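PDB 3IEG: DnaJ homolog subfamily C member 3 from Mus musculus, which acts in the unfolded protein response as an Hsc70 co-chaperone that binds misfolded proteins and restrains GCN2 kinase activity, its tetratricopeptide-repeat (TPR) part being described here. Local coordinates for residues Asp93-Leu98 with Ser112-Ala117; Arg312-Leu317 with Gln327-Ala332. All coordinates share one frame; numbering follows the deposited sequence.

Contact 1 of 2, residues Asp93-Leu98 with Ser112-Ala117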
loop_
_atom_site.group_PDB
_atom_site.type_symbol
_atom_site.label_atom_id
_atom_site.label_comp_id
_atom_site.label_asym_id
_atom_site.label_seq_id
_atom_site.Cartn_x
_atom_site.Cartn_y
_atom_site.Cartn_z
ATOM N N ASP A 93 -21.884 24.684 -0.839
ATOM C CA ASP A 93 -21.056 25.806 -1.291
ATOM C C ASP A 93 -21.374 26.263 -2.712
ATOM O O ASP A 93 -21.581 27.454 -2.939
ATOM C CB ASP A 93 -19.562 25.509 -1.140
ATOM C CG ASP A 93 -18.985 26.069 0.140
ATOM O OD1 ASP A 93 -19.728 26.719 0.893
ATOM O OD2 ASP A 93 -17.784 25.877 0.404
ATOM N N PHE A 94 -21.432 25.327 -3.654
ATOM C CA PHE A 94 -21.792 25.657 -5.022
ATOM C C PHE A 94 -23.173 26.291 -5.100
ATOM O O PHE A 94 -23.360 27.286 -5.791
ATOM C CB PHE A 94 -21.766 24.422 -5.908
ATOM C CG PHE A 94 -20.410 23.797 -6.061
ATOM C CD1 PHE A 94 -19.335 24.534 -6.556
ATOM C CD2 PHE A 94 -20.218 22.451 -5.746
ATOM C CE1 PHE A 94 -18.093 23.954 -6.696
ATOM C CE2 PHE A 94 -18.973 21.856 -5.906
ATOM C CZ PHE A 94 -17.912 22.604 -6.383
ATOM N N LYS A 95 -24.146 25.717 -4.396
ATOM C CA LYS A 95 -25.491 26.271 -4.382
ATOM C C LYS A 95 -25.517 27.718 -3.858
ATOM O O LYS A 95 -26.196 28.570 -4.427
ATOM C CB LYS A 95 -26.451 25.371 -3.585
ATOM C CG LYS A 95 -27.074 24.242 -4.398
ATOM C CD LYS A 95 -27.764 23.182 -3.526
ATOM C CE LYS A 95 -28.348 22.057 -4.414
ATOM N NZ LYS A 95 -28.341 20.673 -3.800
ATOM N N LYS A 96 -24.785 27.994 -2.783
ATOM C CA LYS A 96 -24.742 29.350 -2.227
ATOM C C LYS A 96 -24.030 30.362 -3.149
ATOM O O LYS A 96 -24.356 31.557 -3.141
ATOM C CB LYS A 96 -24.108 29.347 -0.841
ATOM C CG LYS A 96 -24.985 28.734 0.252
ATOM C CD LYS A 96 -24.317 28.852 1.622
ATOM C CE LYS A 96 -25.177 28.263 2.736
ATOM N NZ LYS A 96 -24.421 28.120 4.028
ATOM N N VAL A 97 -23.062 29.871 -3.925
ATOM C CA VAL A 97 -22.395 30.646 -4.958
ATOM C C VAL A 97 -23.427 31.145 -5.977
ATOM O O VAL A 97 -23.429 32.332 -6.336
ATOM C CB VAL A 97 -21.283 29.804 -5.658
ATOM C CG1 VAL A 97 -20.963 30.337 -7.049
ATOM C CG2 VAL A 97 -20.021 29.722 -4.795
ATOM N N LEU A 98 -24.314 30.250 -6.417
ATOM C CA LEU A 98 -25.352 30.599 -7.378
ATOM C C LEU A 98 -26.258 31.725 -6.875
ATOM O O LEU A 98 -26.819 32.464 -7.672
ATOM C CB LEU A 98 -26.192 29.374 -7.748
ATOM C CG LEU A 98 -25.519 28.286 -8.581
ATOM C CD1 LEU A 98 -26.461 27.125 -8.795
ATOM C CD2 LEU A 98 -25.043 28.825 -9.917
ATOM N N SER A 112 -21.744 23.540 -13.371
ATOM C CA SER A 112 -20.978 22.407 -13.854
ATOM C C SER A 112 -20.581 21.477 -12.687
ATOM O O SER A 112 -20.644 20.242 -12.805
ATOM C CB SER A 112 -19.749 22.917 -14.594
ATOM O OG SER A 112 -18.923 21.852 -15.000
ATOM N N GLN A 113 -20.200 22.078 -11.559
ATOM C CA GLN A 113 -19.802 21.314 -10.391
ATOM C C GLN A 113 -20.994 20.703 -9.638
ATOM O O GLN A 113 -20.832 19.696 -8.949
ATOM C CB GLN A 113 -18.938 22.164 -9.460
ATOM C CG GLN A 113 -17.558 22.567 -10.009
ATOM C CD GLN A 113 -16.607 21.397 -10.134
ATOM O OE1 GLN A 113 -16.752 20.556 -11.019
ATOM N NE2 GLN A 113 -15.612 21.343 -9.254
ATOM N N LEU A 114 -22.182 21.290 -9.781
ATOM C CA LEU A 114 -23.389 20.731 -9.164
ATOM C C LEU A 114 -23.914 19.525 -9.916
ATOM O O LEU A 114 -24.480 18.614 -9.306
ATOM C CB LEU A 114 -24.508 21.773 -9.004
ATOM C CG LEU A 114 -24.450 22.722 -7.800
ATOM C CD1 LEU A 114 -25.590 23.707 -7.895
ATOM C CD2 LEU A 114 -24.495 22.010 -6.443
ATOM N N VAL A 115 -23.731 19.517 -11.237
ATOM C CA VAL A 115 -24.104 18.348 -12.031
ATOM C C VAL A 115 -23.222 17.192 -11.592
ATOM O O VAL A 115 -23.723 16.109 -11.288
ATOM C CB VAL A 115 -23.982 18.583 -13.554
ATOM C CG1 VAL A 115 -24.147 17.263 -14.329
ATOM C CG2 VAL A 115 -25.008 19.615 -14.024
ATOM N N LYS A 116 -21.920 17.455 -11.505
ATOM C CA LYS A 116 -20.950 16.429 -11.179
ATOM C C LYS A 116 -21.034 15.905 -9.743
ATOM O O LYS A 116 -20.837 14.714 -9.520
ATOM C CB LYS A 116 -19.537 16.911 -11.474
ATOM C CG LYS A 116 -18.589 15.777 -11.792
ATOM C CD LYS A 116 -17.167 16.276 -11.855
ATOM C CE LYS A 116 -16.902 17.122 -13.110
ATOM N NZ LYS A 116 -15.433 17.243 -13.356
ATOM N N ALA A 117 -21.305 16.789 -8.784
ATOM C CA ALA A 117 -21.464 16.401 -7.381
ATOM C C ALA A 117 -22.620 15.424 -7.238
ATOM O O ALA A 117 -22.522 14.402 -6.559
ATOM C CB ALA A 117 -21.703 17.623 -6.516
#
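F94 and Q113 meet where residues 93-98 of helix 87-98, in the third TPR, pack against the long helix 104-132. The two run nearly antiparallel, as neighbouring helices in a TPR superhelix do; the F94 ring, meeting Q113, and the L114 methyls, meeting F94, K95 and L98, share the seam. At the base of F94, CB faces the isopropyl end of L114, 3.7 Å from its CD2. With CG anti to the carbonyl carbon (chi1 -64°), the ring is carried to Q113, whose CB sits over one face, 3.4 Å from the centroid, offset toward the rim, a CH-pi contact. Ring atoms CG, CD1, CD2 and CE2 each have Q113 CB as nearest partner across the contact; CZ comes closest to it (3.3 Å) and, like CE1, also lies beside Q113 CG. The Q113 chain bends at chi2, and its NE2 hydrogen-bonds H79 ND1 on helix 71-84, tying the residue covering the ring to a third helix. An alanine in place of F94 would keep the CB beside L114 but would probably leave Q113 CB and CG without the face they rest on, opening a gap between the helices. Toward the exposed margin the contact is aliphatic: the chain of K95 crosses L114 at about a right angle, its CG 3.8 Å from L114 CD1. That same methyl meets L98 tip to tip, CD1 to CD1, at 3.6 Å.

Contact 2 of 2, residues Arg312-Leu317 with Gln327-Ala332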
loop_
_atom_site.group_PDB
_atom_site.type_symbol
_atom_site.label_atom_id
_atom_site.label_comp_id
_atom_site.label_asym_id
_atom_site.label_seq_id
_atom_site.Cartn_x
_atom_site.Cartn_y
_atom_site.Cartn_z
ATOM N N ARG A 312 15.674 -31.953 -4.081
ATOM C CA ARG A 312 15.304 -33.361 -4.250
ATOM C C ARG A 312 16.243 -34.045 -5.247
ATOM O O ARG A 312 16.714 -35.155 -4.992
ATOM C CB ARG A 312 13.845 -33.551 -4.668
ATOM C CG ARG A 312 13.413 -35.009 -4.562
ATOM C CD ARG A 312 11.926 -35.202 -4.646
ATOM N NE ARG A 312 11.461 -34.992 -6.010
ATOM C CZ ARG A 312 10.205 -35.143 -6.415
ATOM N NH1 ARG A 312 9.252 -35.504 -5.558
ATOM N NH2 ARG A 312 9.907 -34.919 -7.686
ATOM N N ALA A 313 16.523 -33.374 -6.364
ATOM C CA ALA A 313 17.515 -33.855 -7.306
ATOM C C ALA A 313 18.811 -34.189 -6.571
ATOM O O ALA A 313 19.239 -35.338 -6.564
ATOM C CB ALA A 313 17.760 -32.829 -8.402
ATOM N N GLU A 314 19.421 -33.198 -5.925
ATOM C CA GLU A 314 20.656 -33.442 -5.187
ATOM C C GLU A 314 20.566 -34.666 -4.263
ATOM O O GLU A 314 21.541 -35.400 -4.108
ATOM C CB GLU A 314 21.104 -32.197 -4.419
ATOM C CG GLU A 314 22.068 -31.293 -5.198
ATOM C CD GLU A 314 22.553 -30.080 -4.384
ATOM O OE1 GLU A 314 22.952 -30.267 -3.202
ATOM O OE2 GLU A 314 22.542 -28.941 -4.928
ATOM N N ALA A 315 19.396 -34.899 -3.675
ATOM C CA ALA A 315 19.204 -36.050 -2.795
ATOM C C ALA A 315 19.129 -37.373 -3.562
ATOM O O ALA A 315 19.576 -38.401 -3.057
ATOM C CB ALA A 315 17.982 -35.865 -1.936
ATOM N N TYR A 316 18.565 -37.346 -4.771
ATOM C CA TYR A 316 18.485 -38.541 -5.624
ATOM C C TYR A 316 19.855 -39.073 -6.031
ATOM O O TYR A 316 20.044 -40.283 -6.143
ATOM C CB TYR A 316 17.653 -38.278 -6.876
ATOM C CG TYR A 316 16.167 -38.394 -6.665
ATOM C CD1 TYR A 316 15.282 -37.539 -7.325
ATOM C CD2 TYR A 316 15.634 -39.355 -5.801
ATOM C CE1 TYR A 316 13.917 -37.638 -7.136
ATOM C CE2 TYR A 316 14.258 -39.457 -5.602
ATOM C CZ TYR A 316 13.415 -38.595 -6.275
ATOM O OH TYR A 316 12.059 -38.691 -6.086
ATOM N N LEU A 317 20.791 -38.152 -6.249
ATOM C CA LEU A 317 22.159 -38.472 -6.645
ATOM C C LEU A 317 22.951 -39.221 -5.566
ATOM O O LEU A 317 23.738 -40.117 -5.885
ATOM C CB LEU A 317 22.913 -37.196 -7.049
ATOM C CG LEU A 317 22.482 -36.445 -8.311
ATOM C CD1 LEU A 317 23.226 -35.117 -8.413
ATOM C CD2 LEU A 317 22.719 -37.287 -9.556
ATOM N N GLN A 327 15.302 -36.033 -14.161
ATOM C CA GLN A 327 13.898 -35.741 -14.390
ATOM C C GLN A 327 13.436 -34.538 -13.564
ATOM O O GLN A 327 12.632 -33.730 -14.035
ATOM C CB GLN A 327 13.056 -36.966 -14.067
ATOM C CG GLN A 327 11.613 -36.853 -14.492
ATOM C CD GLN A 327 10.750 -37.913 -13.848
ATOM O OE1 GLN A 327 9.770 -37.601 -13.165
ATOM N NE2 GLN A 327 11.117 -39.179 -14.044
ATOM N N ASP A 328 13.953 -34.424 -12.340
ATOM C CA ASP A 328 13.668 -33.271 -11.482
ATOM C C ASP A 328 14.381 -31.989 -11.932
ATOM O O ASP A 328 13.806 -30.909 -11.829
ATOM C CB ASP A 328 13.955 -33.585 -10.003
ATOM C CG ASP A 328 12.729 -34.130 -9.257
ATOM O OD1 ASP A 328 11.616 -34.158 -9.824
ATOM O OD2 ASP A 328 12.876 -34.525 -8.085
ATOM N N TYR A 329 15.613 -32.097 -12.435
ATOM C CA TYR A 329 16.319 -30.927 -12.990
ATOM C C TYR A 329 15.625 -30.401 -14.250
ATOM O O TYR A 329 15.486 -29.192 -14.428
ATOM C CB TYR A 329 17.804 -31.215 -13.287
ATOM C CG TYR A 329 18.754 -31.024 -12.115
ATOM C CD1 TYR A 329 19.503 -32.090 -11.623
ATOM C CD2 TYR A 329 18.915 -29.779 -11.506
ATOM C CE1 TYR A 329 20.382 -31.924 -10.547
ATOM C CE2 TYR A 329 19.791 -29.605 -10.423
ATOM C CZ TYR A 329 20.518 -30.682 -9.951
ATOM O OH TYR A 329 21.382 -30.533 -8.892
ATOM N N GLU A 330 15.185 -31.316 -15.109
ATOM C CA GLU A 330 14.462 -30.962 -16.329
ATOM C C GLU A 330 13.162 -30.201 -16.059
ATOM O O GLU A 330 12.834 -29.256 -16.778
ATOM C CB GLU A 330 14.198 -32.211 -17.180
ATOM C CG GLU A 330 15.364 -32.572 -18.101
ATOM C CD GLU A 330 15.393 -34.040 -18.504
ATOM O OE1 GLU A 330 14.440 -34.784 -18.177
ATOM O OE2 GLU A 330 16.380 -34.452 -19.155
ATOM N N ALA A 331 12.437 -30.615 -15.023
ATOM C CA ALA A 331 11.222 -29.927 -14.592
ATOM C C ALA A 331 11.527 -28.507 -14.100
ATOM O O ALA A 331 10.779 -27.568 -14.389
ATOM C CB ALA A 331 10.502 -30.736 -13.510
ATOM N N ALA A 332 12.629 -28.359 -13.365
ATOM C CA ALA A 332 13.054 -27.063 -12.864
ATOM C C ALA A 332 13.511 -26.169 -14.007
ATOM O O ALA A 332 13.177 -24.984 -14.038
ATOM C CB ALA A 332 14.157 -27.224 -11.840
#
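R312 and D328 join helix 306-318 to helix 322-333 by a side-on salt bridge. The guanidinium and carboxylate planes lie only 8° apart. R312 NE donates to D328 OD2 at 2.6 Å, while NH2 donates to D328 OD1 at 2.8 Å, and both oxygens use their syn lone pairs. Because R312 CG is anti to the backbone N (chi1 -168°) and the chain bends at chi3, NE and NH2 are turned together toward the acid. The edge of the Y316 ring also borders this buried carboxylate, with CE1 3.4 Å from D328 OD2. Beside the ion pair the packing is close: A313 and D328 have their CA atoms 5.7 Å apart, and A313 CB lies over one face of the Y329 ring, 3.8 Å from its centroid. Beyond that ring the contact thins. E314, partly exposed, comes nearest with its CG, 3.8 Å from Y329 OH, and sends its carboxylate to K284 in a separate salt bridge. A charged pair, a small residue and an aromatic face thus hold together, within the ninth repeat, the antiparallel helix pair that defines the TPR fold.

The two contacts illustrate one scaffold serving two chemistries. They share no helix and lie on opposite sides of the chain's centre, with their own centres about 69 Å apart and their nearest atoms about 51 Å apart. Contact 1 is mainly a surface contact, made mostly by carbon atoms even where Q113 and K95 take part, linking a helix of the third repeat to the long helix that follows. Contact 2 is partly buried, lies wholly inside the ninth repeat, and adds a charged pair to its aromatic packing. Each sets a CB over an aromatic face between nearly antiparallel helices, yet the ring belongs to the earlier helix in contact 1 and to the later one in contact 2.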